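Local coordinates for VMB-1 (Vibrio alginolyticus, PDB 6JV4), which belongs to the subclass B1 metallo-beta-lactamases and probably uses zinc to hydrolyse beta-lactams to substituted beta-amino acids, at residues Tyr22-Tyr27 with Asp53-Thr58; Lys10-Lys15 with Thr61-Glu66; Asn155-Phe160 with Tyr195-Leu200; Lys190-Tyr195 with Leu213-Gln218. All blocks are in the same frame, centred on the assembly; numbering follows the deposited sequence.

Interaction 1: residues Tyr22-Tyr27 with Asp53-Thr58; sequences YQHISY and DTPWTT
His-24 has the largest surface buried by this contact, and its imidazole is fixed by two perpendicular sets of neighbours. The ring rises from strand 21-30 with CG in the crowded position between the backbone N and the carbonyl carbon (chi1 65°), which turns it toward 53-58. In its plane, NE2 donates to the backbone O of Asp-53 over 2.8 Å; the bond is bent, and NE2 sits above the Asp-53 carbonyl plane. From one face comes Pro-55, whose CG lies 4.0 Å from the ring centroid of His-24, close enough to the normal for a CH-pi contact, with CG displaced toward ND1 at the rim. Two residues on along the strand, Ser-26 points to the same side and offers its OG as acceptor to the backbone N of Trp-56, at 3.0 Å and nearly straight (170°). The loop 53-58, which leads from strand 48-52 into helix 58-70 of the metallo-beta-lactamase fold, is thus joined at two backbone points to a strand two places away in the seven-stranded sheet. CB of Trp-56 lies 3.4 Å from Ser-26 OG; with CG roughly anti to N (chi1 -151°), the indole is carried on so that CE3 comes within 3.9 Å of Tyr-27 C. The side chain of Trp-56 comes within about 3 Å of that of Asp-86 and about 4 Å of that of His-205 (nearest atoms), both zinc ligands, so the chain held by Ser-26 borders the metal site. Beyond Trp-56, Thr-57 N-caps helix 58-70 through Gly-60 N, and Lys-28 NZ bonds Trp-56 O.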
# COMPACT_ATOMS: atom_id res chain seq x y z
N TYR A 22 -9.50 6.68 5.64
CA TYR A 22 -10.24 5.41 5.76
C TYR A 22 -9.33 4.28 5.30
O TYR A 22 -8.49 4.50 4.41
CB TYR A 22 -11.51 5.46 4.93
CG TYR A 22 -12.55 6.36 5.55
CD1 TYR A 22 -13.63 5.83 6.26
CD2 TYR A 22 -12.45 7.73 5.41
CE1 TYR A 22 -14.60 6.66 6.81
CE2 TYR A 22 -13.43 8.57 5.95
CZ TYR A 22 -14.48 8.03 6.66
OH TYR A 22 -15.42 8.89 7.18
N GLN A 23 -9.48 3.16 5.96
CA GLN A 23 -8.85 1.91 5.56
C GLN A 23 -9.83 1.16 4.67
O GLN A 23 -10.91 0.77 5.16
CB GLN A 23 -8.49 1.14 6.82
CG GLN A 23 -7.80 -0.20 6.59
CD GLN A 23 -7.61 -0.91 7.91
OE1 GLN A 23 -8.07 -0.46 8.95
NE2 GLN A 23 -6.91 -2.03 7.93
N HIS A 24 -9.46 0.82 3.45
CA HIS A 24 -10.26 -0.10 2.61
C HIS A 24 -9.71 -1.52 2.72
O HIS A 24 -8.50 -1.70 2.84
CB HIS A 24 -10.36 0.32 1.15
CG HIS A 24 -9.12 0.35 0.32
ND1 HIS A 24 -8.54 -0.81 -0.23
CD2 HIS A 24 -8.47 1.41 -0.21
CE1 HIS A 24 -7.51 -0.42 -1.00
NE2 HIS A 24 -7.49 0.93 -1.03
N ILE A 25 -10.61 -2.50 2.83
CA ILE A 25 -10.22 -3.86 3.24
C ILE A 25 -10.86 -4.86 2.27
O ILE A 25 -12.05 -4.70 1.93
CB ILE A 25 -10.61 -4.17 4.69
CG1 ILE A 25 -10.12 -3.07 5.63
CG2 ILE A 25 -10.07 -5.54 5.08
CD1 ILE A 25 -10.57 -3.22 7.03
N SER A 26 -10.08 -5.81 1.81
CA SER A 26 -10.57 -6.89 0.93
C SER A 26 -9.84 -8.16 1.32
O SER A 26 -9.08 -8.13 2.28
CB SER A 26 -10.51 -6.52 -0.52
OG SER A 26 -9.32 -5.88 -0.88
N TYR A 27 -10.12 -9.29 0.67
CA TYR A 27 -9.42 -10.53 1.00
C TYR A 27 -9.40 -11.44 -0.21
O TYR A 27 -10.21 -11.25 -1.14
CB TYR A 27 -10.03 -11.19 2.22
CG TYR A 27 -11.37 -11.81 1.97
CD1 TYR A 27 -11.48 -13.10 1.45
CD2 TYR A 27 -12.54 -11.12 2.25
CE1 TYR A 27 -12.72 -13.68 1.22
CE2 TYR A 27 -13.78 -11.68 2.00
CZ TYR A 27 -13.87 -12.97 1.50
OH TYR A 27 -15.09 -13.56 1.27
N ASP A 53 -3.24 2.18 -2.90
CA ASP A 53 -3.56 0.81 -3.37
C ASP A 53 -5.04 0.76 -3.80
O ASP A 53 -5.88 1.49 -3.26
CB ASP A 53 -3.17 -0.28 -2.37
CG ASP A 53 -1.66 -0.50 -2.22
OD1 ASP A 53 -0.84 0.20 -2.92
OD2 ASP A 53 -1.32 -1.50 -1.50
N THR A 54 -5.31 -0.12 -4.75
CA THR A 54 -6.68 -0.50 -5.10
C THR A 54 -7.10 -1.69 -4.24
O THR A 54 -6.27 -2.54 -3.87
CB THR A 54 -6.80 -0.75 -6.61
OG1 THR A 54 -5.89 -1.76 -7.03
CG2 THR A 54 -6.56 0.49 -7.44
N PRO A 55 -8.41 -1.80 -3.96
CA PRO A 55 -8.97 -3.03 -3.44
C PRO A 55 -8.61 -4.22 -4.34
O PRO A 55 -8.34 -4.05 -5.53
CB PRO A 55 -10.48 -2.77 -3.47
CG PRO A 55 -10.55 -1.28 -3.24
CD PRO A 55 -9.44 -0.74 -4.12
N TRP A 56 -8.55 -5.40 -3.74
CA TRP A 56 -8.01 -6.62 -4.42
C TRP A 56 -8.94 -7.18 -5.49
O TRP A 56 -8.47 -7.92 -6.35
CB TRP A 56 -7.68 -7.63 -3.34
CG TRP A 56 -6.58 -8.57 -3.66
CD1 TRP A 56 -5.96 -8.82 -4.84
CD2 TRP A 56 -5.94 -9.39 -2.68
NE1 TRP A 56 -4.96 -9.75 -4.65
CE2 TRP A 56 -4.94 -10.11 -3.34
CE3 TRP A 56 -6.15 -9.57 -1.31
CZ2 TRP A 56 -4.12 -11.01 -2.67
CZ3 TRP A 56 -5.34 -10.48 -0.65
CH2 TRP A 56 -4.33 -11.14 -1.33
N THR A 57 -10.16 -6.69 -5.61
CA THR A 57 -11.10 -7.12 -6.66
C THR A 57 -11.62 -5.88 -7.37
O THR A 57 -11.75 -4.80 -6.75
CB THR A 57 -12.26 -8.00 -6.17
OG1 THR A 57 -13.23 -7.19 -5.56
CG2 THR A 57 -11.85 -9.11 -5.23
N THR A 58 -11.88 -6.04 -8.65
CA THR A 58 -12.46 -4.96 -9.48
C THR A 58 -13.84 -4.60 -8.92
O THR A 58 -14.15 -3.38 -8.88
CB THR A 58 -12.47 -5.37 -10.96
OG1 THR A 58 -11.13 -5.67 -11.34
CG2 THR A 58 -12.96 -4.25 -11.85

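Interaction 2: residues Lys10-Lys15 with Thr61-Glu66; sequences KELKLK and TKQLIE
Glu-11 has CG anti to its carbonyl carbon and a chain bent at chi2 (74°), which folds its carboxylate back toward the helix; Gln-63 starts the same way but runs extended beyond CG to meet it. Their chains cross at about a right angle. NE2 of Gln-63 reaches OE1 of Glu-11 at 2.9 Å in an almost straight bond (175°), in the amide plane but above the carboxylate plane; the two planes are 62° apart. The other end of the amide is also held, because Gln-63 OE1 bonds Thr-9 OG1; the amide orientation is therefore fixed from both ends. Below this polar bridge the contact is apolar. Leu-12, with CG anti to its N, sends CD2 against the helix backbone, 3.5 Å from Leu-64 N, and CB of Leu-64 also meets it. Farther on, Leu-14 CD2 touches Leu-64 CD1 tip to tip at 3.8 Å, the two chains crossing obliquely. Residues 13-15 open strand 13-16, one edge of the seven-stranded sheet, hydrogen-bonded to strand 21-30 next to it, and helix 58-70 covers this edge: Leu-64 also touches His-24 and Pro-55, while Thr-61 and Ile-65 pack on helix 91-96.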
# COMPACT_ATOMS: atom_id res chain seq x y z
N LYS A 10 -19.75 -7.96 0.14
CA LYS A 10 -19.03 -9.24 0.19
C LYS A 10 -17.61 -9.04 -0.32
O LYS A 10 -16.77 -9.92 -0.05
CB LYS A 10 -19.67 -10.31 -0.71
CG LYS A 10 -21.08 -10.70 -0.28
CD LYS A 10 -21.15 -11.11 1.15
CE LYS A 10 -22.41 -11.88 1.49
NZ LYS A 10 -22.77 -11.61 2.89
N GLU A 11 -17.33 -7.91 -0.96
CA GLU A 11 -15.99 -7.69 -1.59
C GLU A 11 -15.21 -6.60 -0.85
O GLU A 11 -14.00 -6.57 -1.04
CB GLU A 11 -16.10 -7.29 -3.06
CG GLU A 11 -16.73 -8.36 -3.95
CD GLU A 11 -18.24 -8.53 -3.80
OE1 GLU A 11 -18.93 -7.55 -3.55
OE2 GLU A 11 -18.72 -9.71 -3.95
N LEU A 12 -15.87 -5.71 -0.12
CA LEU A 12 -15.18 -4.49 0.40
C LEU A 12 -15.69 -4.14 1.79
O LEU A 12 -16.92 -4.12 1.98
CB LEU A 12 -15.45 -3.33 -0.56
CG LEU A 12 -14.87 -1.97 -0.15
CD1 LEU A 12 -13.37 -2.01 -0.22
CD2 LEU A 12 -15.38 -0.88 -1.08
N LYS A 13 -14.80 -3.79 2.70
CA LYS A 13 -15.14 -3.13 3.97
C LYS A 13 -14.33 -1.84 4.09
O LYS A 13 -13.24 -1.71 3.46
CB LYS A 13 -14.82 -4.02 5.17
CG LYS A 13 -15.82 -5.14 5.39
CD LYS A 13 -15.48 -5.92 6.65
CE LYS A 13 -16.43 -7.06 6.89
NZ LYS A 13 -16.22 -7.59 8.24
N LEU A 14 -14.82 -0.91 4.89
CA LEU A 14 -14.13 0.37 5.16
C LEU A 14 -14.07 0.57 6.66
O LEU A 14 -15.05 0.25 7.36
CB LEU A 14 -14.89 1.52 4.50
CG LEU A 14 -14.65 1.67 3.01
CD1 LEU A 14 -15.80 2.43 2.37
CD2 LEU A 14 -13.32 2.36 2.75
N LYS A 15 -12.93 1.01 7.18
CA LYS A 15 -12.80 1.37 8.60
C LYS A 15 -12.31 2.80 8.63
O LYS A 15 -11.35 3.11 7.92
CB LYS A 15 -11.86 0.43 9.38
CG LYS A 15 -12.43 -0.98 9.57
CD LYS A 15 -11.40 -2.06 9.84
CE LYS A 15 -11.31 -2.61 11.25
NZ LYS A 15 -10.58 -3.91 11.20
N THR A 61 -13.17 -2.28 -6.07
CA THR A 61 -12.71 -0.94 -6.53
C THR A 61 -13.91 -0.13 -7.04
O THR A 61 -14.08 1.07 -6.68
CB THR A 61 -11.59 -1.05 -7.57
OG1 THR A 61 -10.54 -1.85 -7.00
CG2 THR A 61 -11.12 0.30 -8.02
N LYS A 62 -14.79 -0.77 -7.80
CA LYS A 62 -16.00 -0.05 -8.29
C LYS A 62 -16.86 0.36 -7.10
O LYS A 62 -17.35 1.52 -7.08
CB LYS A 62 -16.78 -0.96 -9.25
CG LYS A 62 -16.12 -1.12 -10.59
CD LYS A 62 -16.91 -1.98 -11.55
CE LYS A 62 -16.22 -2.06 -12.89
NZ LYS A 62 -17.07 -2.72 -13.91
N GLN A 63 -17.02 -0.51 -6.10
CA GLN A 63 -17.83 -0.19 -4.89
C GLN A 63 -17.17 0.96 -4.12
O GLN A 63 -17.89 1.86 -3.61
CB GLN A 63 -17.99 -1.41 -4.01
CG GLN A 63 -18.87 -2.49 -4.65
CD GLN A 63 -18.60 -3.84 -4.02
OE1 GLN A 63 -17.89 -3.95 -3.03
NE2 GLN A 63 -19.20 -4.90 -4.57
N LEU A 64 -15.83 0.96 -4.07
CA LEU A 64 -15.11 2.03 -3.34
C LEU A 64 -15.34 3.37 -4.07
O LEU A 64 -15.58 4.38 -3.37
CB LEU A 64 -13.62 1.70 -3.27
CG LEU A 64 -12.79 2.71 -2.46
CD1 LEU A 64 -13.35 2.89 -1.06
CD2 LEU A 64 -11.32 2.30 -2.43
N ILE A 65 -15.24 3.39 -5.38
CA ILE A 65 -15.48 4.64 -6.18
C ILE A 65 -16.92 5.11 -5.93
O ILE A 65 -17.13 6.33 -5.67
CB ILE A 65 -15.19 4.39 -7.66
CG1 ILE A 65 -13.68 4.26 -7.88
CG2 ILE A 65 -15.80 5.46 -8.57
CD1 ILE A 65 -13.34 3.63 -9.19
N GLU A 66 -17.89 4.20 -5.90
CA GLU A 66 -19.31 4.58 -5.63
C GLU A 66 -19.40 5.22 -4.24
O GLU A 66 -20.09 6.26 -4.09
CB GLU A 66 -20.25 3.37 -5.73
CG GLU A 66 -20.48 2.89 -7.15
CD GLU A 66 -20.93 1.44 -7.32
OE1 GLU A 66 -20.79 0.91 -8.47
OE2 GLU A 66 -21.43 0.83 -6.32

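Interaction 3: residues Asn155-Phe160 with Tyr195-Leu200; sequences NEKILF and YPDAKL
Lys-157 O is held by two backbone N-H groups: Lys-199 N at 2.8 Å, lying in the carbonyl plane, and Leu-200 N at 3.3 Å, a weak bond. Both donors are consecutive, so the oxygen is straddled where the incoming chain starts to run as a strand. Two residues on, Leu-159 N donates to Leu-200 O at 2.9 Å, nearly straight (176°) and close to the C=O axis; the same oxygen also takes a CA-H contact from Ile-158. Together they register Ile-158 with Leu-200 as a parallel bridge, the two side chains lying alongside one another on one face of the sheet. Lys-157 has positive phi and, with Ile-158, faces Leu-153 in a G1 beta bulge. Its side chain lies beside that of Lys-199, CB of Lys-157 being 3.6 Å from CG of Lys-199; NZ of Lys-157 bonds Pro-154 O, and NZ of Lys-199 bonds Asp-197 O at 3.2 Å. Leu-159, with CG anti to its N, crosses Tyr-195 at about a right angle and lays CD1 over one ring face, 4.2 Å from the centroid (CH-pi). The whole joins strand 158-162 to the edge strand 200-203 as a beta-alpha-beta crossover through helix 184-194; on its other side strand 150-153 pairs antiparallel, with Trp-152 touching Lys-157, Leu-159 and Ala-198 as well as the Tyr-195 ring.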
# COMPACT_ATOMS: atom_id res chain seq x y z
N ASN A 155 0.01 14.53 8.86
CA ASN A 155 -0.98 15.17 9.77
C ASN A 155 -1.45 14.17 10.83
O ASN A 155 -1.66 14.60 11.99
CB ASN A 155 -2.13 15.81 9.00
CG ASN A 155 -1.61 16.86 8.06
OD1 ASN A 155 -0.85 17.72 8.49
ND2 ASN A 155 -1.97 16.82 6.80
N GLU A 156 -1.65 12.90 10.48
CA GLU A 156 -2.19 11.87 11.39
C GLU A 156 -1.11 10.93 11.96
O GLU A 156 -1.46 10.07 12.81
CB GLU A 156 -3.17 11.01 10.60
CG GLU A 156 -4.34 11.78 10.04
CD GLU A 156 -4.19 12.57 8.76
OE1 GLU A 156 -3.13 12.49 8.09
OE2 GLU A 156 -5.14 13.33 8.46
N LYS A 157 0.10 11.03 11.48
CA LYS A 157 1.25 10.16 11.83
C LYS A 157 0.85 8.71 11.50
O LYS A 157 1.18 7.77 12.26
CB LYS A 157 1.65 10.31 13.29
CG LYS A 157 1.86 11.75 13.78
CD LYS A 157 2.94 12.43 13.00
CE LYS A 157 3.21 13.86 13.43
NZ LYS A 157 2.06 14.72 13.08
N ILE A 158 0.24 8.54 10.34
CA ILE A 158 -0.10 7.19 9.82
C ILE A 158 0.94 6.83 8.78
O ILE A 158 1.09 7.58 7.78
CB ILE A 158 -1.51 7.12 9.28
CG1 ILE A 158 -2.53 7.34 10.39
CG2 ILE A 158 -1.72 5.79 8.53
CD1 ILE A 158 -3.93 7.55 9.92
N LEU A 159 1.55 5.67 8.94
CA LEU A 159 2.48 5.17 7.92
C LEU A 159 1.82 3.98 7.23
O LEU A 159 1.56 2.95 7.92
CB LEU A 159 3.78 4.71 8.59
CG LEU A 159 4.77 4.10 7.60
CD1 LEU A 159 5.22 5.15 6.59
CD2 LEU A 159 5.97 3.52 8.37
N PHE A 160 1.50 4.11 5.95
CA PHE A 160 1.05 2.96 5.10
C PHE A 160 2.27 2.19 4.65
O PHE A 160 3.08 2.66 3.84
CB PHE A 160 0.23 3.38 3.89
CG PHE A 160 -0.30 2.17 3.15
CD1 PHE A 160 -1.34 1.44 3.70
CD2 PHE A 160 0.29 1.74 1.98
CE1 PHE A 160 -1.81 0.30 3.06
CE2 PHE A 160 -0.16 0.59 1.35
CZ PHE A 160 -1.19 -0.15 1.89
N TYR A 195 10.75 7.62 10.42
CA TYR A 195 9.41 7.80 11.02
C TYR A 195 9.41 7.29 12.46
O TYR A 195 8.56 6.49 12.85
CB TYR A 195 8.34 7.10 10.19
CG TYR A 195 8.37 7.46 8.73
CD1 TYR A 195 7.96 8.70 8.28
CD2 TYR A 195 8.76 6.53 7.80
CE1 TYR A 195 8.02 9.03 6.93
CE2 TYR A 195 8.78 6.82 6.46
CZ TYR A 195 8.40 8.07 6.02
OH TYR A 195 8.41 8.43 4.71
N PRO A 196 10.26 7.88 13.35
CA PRO A 196 10.20 7.53 14.77
C PRO A 196 8.89 7.98 15.42
O PRO A 196 8.57 7.48 16.49
CB PRO A 196 11.41 8.32 15.34
CG PRO A 196 11.50 9.50 14.47
CD PRO A 196 11.27 8.91 13.08
N ASP A 197 8.19 8.92 14.78
CA ASP A 197 6.94 9.54 15.25
C ASP A 197 5.71 8.81 14.69
O ASP A 197 4.61 9.30 14.89
CB ASP A 197 6.91 11.02 14.90
CG ASP A 197 7.18 11.41 13.45
OD1 ASP A 197 7.79 10.62 12.68
OD2 ASP A 197 6.82 12.53 13.12
N ALA A 198 5.87 7.70 13.96
CA ALA A 198 4.70 6.93 13.47
C ALA A 198 3.82 6.51 14.65
O ALA A 198 4.32 5.89 15.60
CB ALA A 198 5.16 5.75 12.65
N LYS A 199 2.53 6.76 14.53
CA LYS A 199 1.55 6.36 15.56
C LYS A 199 0.82 5.10 15.14
O LYS A 199 0.47 4.31 16.03
CB LYS A 199 0.60 7.51 15.87
CG LYS A 199 1.33 8.67 16.52
CD LYS A 199 2.02 8.32 17.85
CE LYS A 199 2.58 9.54 18.58
NZ LYS A 199 3.85 10.00 17.97
N LEU A 200 0.55 4.95 13.85
CA LEU A 200 -0.21 3.80 13.33
C LEU A 200 0.56 3.35 12.11
O LEU A 200 0.97 4.22 11.34
CB LEU A 200 -1.61 4.25 12.94
CG LEU A 200 -2.61 3.15 12.55
CD1 LEU A 200 -2.89 2.22 13.72
CD2 LEU A 200 -3.89 3.82 12.10

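Interaction 4: residues Lys190-Tyr195 with Leu213-Gln218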
# COMPACT_ATOMS: atom_id res chain seq x y z
N LYS A 190 15.86 2.16 7.22
CA LYS A 190 15.64 3.53 6.67
C LYS A 190 14.27 4.03 7.10
O LYS A 190 14.13 5.21 7.48
CB LYS A 190 15.82 3.51 5.15
CG LYS A 190 17.26 3.20 4.76
CD LYS A 190 17.46 3.26 3.28
CE LYS A 190 18.86 2.87 2.91
NZ LYS A 190 18.86 2.42 1.50
N VAL A 191 13.25 3.17 7.04
CA VAL A 191 11.87 3.55 7.42
C VAL A 191 11.83 3.82 8.92
O VAL A 191 11.21 4.77 9.32
CB VAL A 191 10.87 2.48 6.96
CG1 VAL A 191 9.47 2.79 7.45
CG2 VAL A 191 10.91 2.38 5.45
N ILE A 192 12.39 2.92 9.71
CA ILE A 192 12.45 3.10 11.19
C ILE A 192 13.08 4.46 11.50
O ILE A 192 12.61 5.16 12.38
CB ILE A 192 13.21 1.94 11.81
CG1 ILE A 192 12.38 0.66 11.75
CG2 ILE A 192 13.62 2.26 13.24
CD1 ILE A 192 13.16 -0.59 12.04
N ASN A 193 14.20 4.78 10.87
CA ASN A 193 14.94 6.03 11.19
C ASN A 193 14.14 7.24 10.75
O ASN A 193 14.20 8.33 11.38
CB ASN A 193 16.30 5.98 10.50
CG ASN A 193 17.27 5.00 11.14
OD1 ASN A 193 17.00 4.46 12.20
ND2 ASN A 193 18.35 4.75 10.46
N ARG A 194 13.42 7.12 9.65
CA ARG A 194 12.69 8.27 9.04
C ARG A 194 11.41 8.60 9.80
O ARG A 194 11.03 9.79 9.80
CB ARG A 194 12.43 7.98 7.56
CG ARG A 194 11.86 9.15 6.79
CD ARG A 194 11.80 8.81 5.31
NE ARG A 194 11.24 9.87 4.50
CZ ARG A 194 11.95 10.84 3.96
NH1 ARG A 194 13.26 10.90 4.18
NH2 ARG A 194 11.37 11.75 3.21
N TYR A 195 10.75 7.62 10.42
CA TYR A 195 9.41 7.80 11.02
C TYR A 195 9.41 7.29 12.46
O TYR A 195 8.56 6.49 12.85
CB TYR A 195 8.34 7.10 10.19
CG TYR A 195 8.37 7.46 8.73
CD1 TYR A 195 7.96 8.70 8.28
CD2 TYR A 195 8.76 6.53 7.80
CE1 TYR A 195 8.02 9.03 6.93
CE2 TYR A 195 8.78 6.82 6.46
CZ TYR A 195 8.40 8.07 6.02
OH TYR A 195 8.41 8.43 4.71
N LEU A 213 5.54 -2.92 14.39
CA LEU A 213 5.41 -3.76 13.18
C LEU A 213 6.68 -3.63 12.35
O LEU A 213 7.05 -4.59 11.68
CB LEU A 213 4.19 -3.38 12.34
CG LEU A 213 2.85 -4.00 12.77
CD1 LEU A 213 2.48 -3.69 14.20
CD2 LEU A 213 1.75 -3.56 11.82
N LEU A 214 7.30 -2.47 12.32
CA LEU A 214 8.52 -2.27 11.53
C LEU A 214 9.64 -3.15 12.09
O LEU A 214 10.39 -3.76 11.34
CB LEU A 214 8.94 -0.81 11.58
CG LEU A 214 7.93 0.23 11.10
CD1 LEU A 214 8.58 1.59 11.21
CD2 LEU A 214 7.40 -0.06 9.71
N LYS A 215 9.80 -3.12 13.42
CA LYS A 215 10.87 -3.88 14.12
C LYS A 215 10.60 -5.38 13.95
O LYS A 215 11.58 -6.14 13.76
CB LYS A 215 10.91 -3.50 15.60
CG LYS A 215 11.53 -2.14 15.91
CD LYS A 215 10.79 -0.99 15.26
CE LYS A 215 11.41 0.36 15.57
NZ LYS A 215 11.17 0.77 16.97
N HIS A 216 9.33 -5.78 14.01
CA HIS A 216 8.95 -7.20 13.86
C HIS A 216 9.35 -7.67 12.46
O HIS A 216 9.92 -8.74 12.32
CB HIS A 216 7.46 -7.38 14.15
CG HIS A 216 7.03 -8.80 14.02
ND1 HIS A 216 7.62 -9.84 14.78
CD2 HIS A 216 6.23 -9.40 13.11
CE1 HIS A 216 7.06 -11.00 14.42
NE2 HIS A 216 6.23 -10.74 13.38
N THR A 217 8.95 -6.92 11.44
CA THR A 217 9.25 -7.26 10.04
C THR A 217 10.76 -7.33 9.81
O THR A 217 11.25 -8.29 9.16
CB THR A 217 8.61 -6.25 9.07
OG1 THR A 217 7.21 -6.37 9.29
CG2 THR A 217 8.97 -6.56 7.64
N GLN A 218 11.54 -6.42 10.38
CA GLN A 218 13.01 -6.43 10.24
C GLN A 218 13.54 -7.75 10.82
O GLN A 218 14.34 -8.41 10.17
CB GLN A 218 13.59 -5.21 10.95
CG GLN A 218 15.09 -5.08 10.81
CD GLN A 218 15.56 -3.81 11.47
OE1 GLN A 218 15.36 -3.66 12.70
NE2 GLN A 218 16.08 -2.91 10.68
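Two helix segments run nearly antiparallel here (160° between their directions), with axes 10.2 Å apart at closest approach, and the space between them is filled chiefly by Ile-192, which spans the buried and the solvent side. Inward, Ile-192 and Leu-214 slide past one another in opposite directions, CG1 of Ile-192 resting 3.7 Å from CB of Leu-214. Deeper still, Val-191 has CG1 anti to its N (chi1 175°), and this methyl meets CD1 of Leu-214 at 4.0 Å, the chains crossing at about a right angle; both residues, themselves buried, also touch Leu-159 of the sheet beneath. The solvent side is built of longer polar chains, with Lys-215 exposed and Gln-218 partly so, and covers less area, although its closest approaches are no longer. Lys-215 bends at chi2 so that CE passes 3.7 Å from CG2 of Ile-192. Gln-218 stays extended, its OE1 standing 3.8 Å from CD1 of Ile-192, while its NE2 is taken up by Gln-189 OE1 and Pro-185 O on the helix 184-194 side. Helices 184-194 and 212-226 form an antiparallel pair laid on the five-stranded sheet, one outer layer of the alpha-beta/beta-alpha sandwich by which the metallo-beta-lactamase superfamily is recognised.

In the fold
Interactions 1 and 2 lie about 7 Å apart between centres in the N-terminal half, tied by strands 13-16 and 21-30 of the seven-stranded sheet; along the chain interaction 1 is nested within the loop closed by interaction 2. Interactions 3 and 4 come later, after these have closed; their own segments alternate, share Tyr-195, and have centres about 11 Å apart, with Leu-159 CD2 packing 3.7 Å from Val-191 CG1. Interactions 2 and 4 flank opposite sides of the chain's centre, about 30 Å apart between centres, as expected for the outer helix layers. Asp-53 of interaction 1 touches Phe-160 of interaction 3. The first half supplies zinc ligands His-82, His-84 and Asp-86, the second His-144, Cys-163 and His-205.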